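Local coordinates for protein FKBP-type peptidyl-prolyl cis-trans isomerase 3 (Arabidopsis thaliana, PDB 1U79) that catalyses cis-trans isomerization of prolyl peptide bonds in the chloroplast thylakoid lumen and regulates accumulation of the Rieske protein of photosynthetic electron transport, at residues 68-71 and 72-76. Sequence-based numbering, arbitrary orientation.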
ATOM      1  N   LYS A  68      -3.766  -7.300   1.440  1.00 16.30           N
ATOM      2  CA  LYS A  68      -4.836  -7.092   0.473  1.00 16.10           C
ATOM      3  C   LYS A  68      -4.959  -5.624   0.033  1.00 14.86           C
ATOM      4  O   LYS A  68      -5.245  -5.330  -1.130  1.00 14.63           O
ATOM      5  CB  LYS A  68      -6.155  -7.595   1.068  1.00 16.08           C
ATOM      6  CG  LYS A  68      -7.156  -8.051   0.019  1.00 22.00           C
ATOM      7  CD  LYS A  68      -8.286  -8.857   0.640  1.00 27.35           C
ATOM      8  CE  LYS A  68      -9.147  -9.493  -0.436  1.00 30.42           C
ATOM      9  NZ  LYS A  68     -10.291 -10.268   0.145  1.00 33.48           N
ATOM     10  N   GLY A  69      -4.743  -4.703   0.964  1.00 15.31           N
ATOM     11  CA  GLY A  69      -4.824  -3.289   0.636  1.00 13.46           C
ATOM     12  C   GLY A  69      -3.828  -2.867  -0.432  1.00 16.27           C
ATOM     13  O   GLY A  69      -4.085  -1.924  -1.191  1.00 13.51           O
ATOM     14  N   TRP A  70      -2.681  -3.546  -0.495  1.00 14.10           N
ATOM     15  CA  TRP A  70      -1.673  -3.216  -1.496  1.00 13.15           C
ATOM     16  C   TRP A  70      -2.090  -3.822  -2.835  1.00 14.09           C
ATOM     17  O   TRP A  70      -2.008  -3.169  -3.873  1.00 15.94           O
ATOM     18  CB  TRP A  70      -0.292  -3.737  -1.076  1.00 11.63           C
ATOM     19  CG  TRP A  70       0.573  -2.709  -0.365  1.00 10.76           C
ATOM     20  CD1 TRP A  70       0.210  -1.892   0.672  1.00 12.41           C
ATOM     21  CD2 TRP A  70       1.946  -2.420  -0.642  1.00 12.60           C
ATOM     22  NE1 TRP A  70       1.278  -1.110   1.057  1.00 14.19           N
ATOM     23  CE2 TRP A  70       2.357  -1.417   0.266  1.00 14.69           C
ATOM     24  CE3 TRP A  70       2.872  -2.912  -1.574  1.00 15.28           C
ATOM     25  CZ2 TRP A  70       3.658  -0.896   0.269  1.00 15.88           C
ATOM     26  CZ3 TRP A  70       4.161  -2.399  -1.574  1.00 18.14           C
ATOM     27  CH2 TRP A  70       4.544  -1.395  -0.654  1.00 16.85           C
ATOM     28  N   ASP A  71      -2.555  -5.065  -2.814  1.00 15.70           N
ATOM     29  CA  ASP A  71      -2.994  -5.703  -4.051  1.00 14.96           C
ATOM     30  C   ASP A  71      -4.134  -4.909  -4.676  1.00 16.93           C
ATOM     31  O   ASP A  71      -4.058  -4.516  -5.849  1.00 15.54           O
ATOM     32  CB  ASP A  71      -3.433  -7.149  -3.801  1.00 14.69           C
ATOM     33  CG  ASP A  71      -2.261  -8.133  -3.837  1.00 16.70           C
ATOM     34  OD1 ASP A  71      -1.191  -7.771  -4.347  1.00 18.55           O
ATOM     35  OD2 ASP A  71      -2.416  -9.278  -3.371  1.00 16.67           O
ATOM     36  N   GLN A  72      -5.171  -4.646  -3.887  1.00 15.36           N
ATOM     37  CA  GLN A  72      -6.320  -3.895  -4.370  1.00 16.96           C
ATOM     38  C   GLN A  72      -5.963  -2.432  -4.617  1.00 17.24           C
ATOM     39  O   GLN A  72      -6.416  -1.835  -5.592  1.00 16.13           O
ATOM     40  CB  GLN A  72      -7.482  -3.970  -3.370  1.00 18.98           C
ATOM     41  CG  GLN A  72      -7.886  -5.387  -2.980  1.00 22.62           C
ATOM     42  CD  GLN A  72      -9.087  -5.417  -2.040  1.00 24.78           C
ATOM     43  OE1 GLN A  72      -9.507  -4.389  -1.512  1.00 26.71           O
ATOM     44  NE2 GLN A  72      -9.636  -6.604  -1.825  1.00 27.94           N
ATOM     45  N   GLY A  73      -5.136  -1.872  -3.739  1.00 15.10           N
ATOM     46  CA  GLY A  73      -4.748  -0.477  -3.850  1.00 15.61           C
ATOM     47  C   GLY A  73      -3.847  -0.130  -5.016  1.00 16.16           C
ATOM     48  O   GLY A  73      -3.806   1.023  -5.438  1.00 16.32           O
ATOM     49  N   ILE A  74      -3.120  -1.117  -5.539  1.00 14.30           N
ATOM     50  CA  ILE A  74      -2.218  -0.887  -6.659  1.00 15.60           C
ATOM     51  C   ILE A  74      -2.790  -1.436  -7.968  1.00 14.99           C
ATOM     52  O   ILE A  74      -2.680  -0.816  -9.021  1.00 13.26           O
ATOM     53  CB  ILE A  74      -0.853  -1.556  -6.395  1.00 16.24           C
ATOM     54  CG1 ILE A  74      -0.203  -0.914  -5.170  1.00 15.84           C
ATOM     55  CG2 ILE A  74       0.051  -1.431  -7.615  1.00 16.56           C
ATOM     56  CD1 ILE A  74       1.007  -1.690  -4.648  1.00 17.02           C
ATOM     57  N   LEU A  75      -3.420  -2.597  -7.891  1.00 15.10           N
ATOM     58  CA  LEU A  75      -3.987  -3.227  -9.074  1.00 15.66           C
ATOM     59  C   LEU A  75      -5.397  -2.714  -9.343  1.00 15.11           C
ATOM     60  O   LEU A  75      -5.901  -2.803 -10.465  1.00 13.06           O
ATOM     61  CB  LEU A  75      -4.027  -4.744  -8.870  1.00 16.03           C
ATOM     62  CG  LEU A  75      -4.005  -5.632 -10.110  1.00 21.56           C
ATOM     63  CD1 LEU A  75      -2.750  -5.351 -10.927  1.00 20.82           C
ATOM     64  CD2 LEU A  75      -4.030  -7.090  -9.672  1.00 21.01           C
ATOM     65  N   GLY A  76      -6.036  -2.188  -8.306  1.00 13.16           N
ATOM     66  CA  GLY A  76      -7.388  -1.695  -8.475  1.00 13.65           C
ATOM     67  C   GLY A  76      -8.399  -2.672  -7.923  1.00 14.12           C
ATOM     68  O   GLY A  76      -8.096  -3.852  -7.731  1.00 13.41           O
TER
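Lys68 O accepts the amide of Gln72 in a nearly straight bond, Gln72 N to Lys68 O being 2.8 Å with 172° at the hydrogen. It is the first of four firm i to i+4 bonds in helix 68-75, the short helix packed against the curved FKBP sheet; a weak fifth follows from Gly76 N to Gln72 O. In the second, Gly73 N reaches Gly69 O from above the carbonyl plane, the N-H bent to 132°; a CB on Gly73 would collide with that same oxygen, which favours glycine here. Gln72 CG beside the backbone N (chi1 -54°) and the chain extended beyond it carry the amide obliquely across the extended lysine, NE2 lying 3.2 Å from Lys68 CE in van der Waals contact, without a hydrogen bond. Replacing Gln72 by an alanine would probably strip this cover from the lysine methylenes and leave the lysine chain freer to swing. On the buried side Ile74 CD1 meets Trp70 CE3 obliquely at 3.8 Å, in a core where Tyr37 and Phe121 meet the indole edge-to-face. Asp71 OD1 accepts a hydrogen bond from Gly62 N and OD2 one from Gly64 N, and the carboxylate, fixed by two backbone amides, thus ties the preceding loop to the helix.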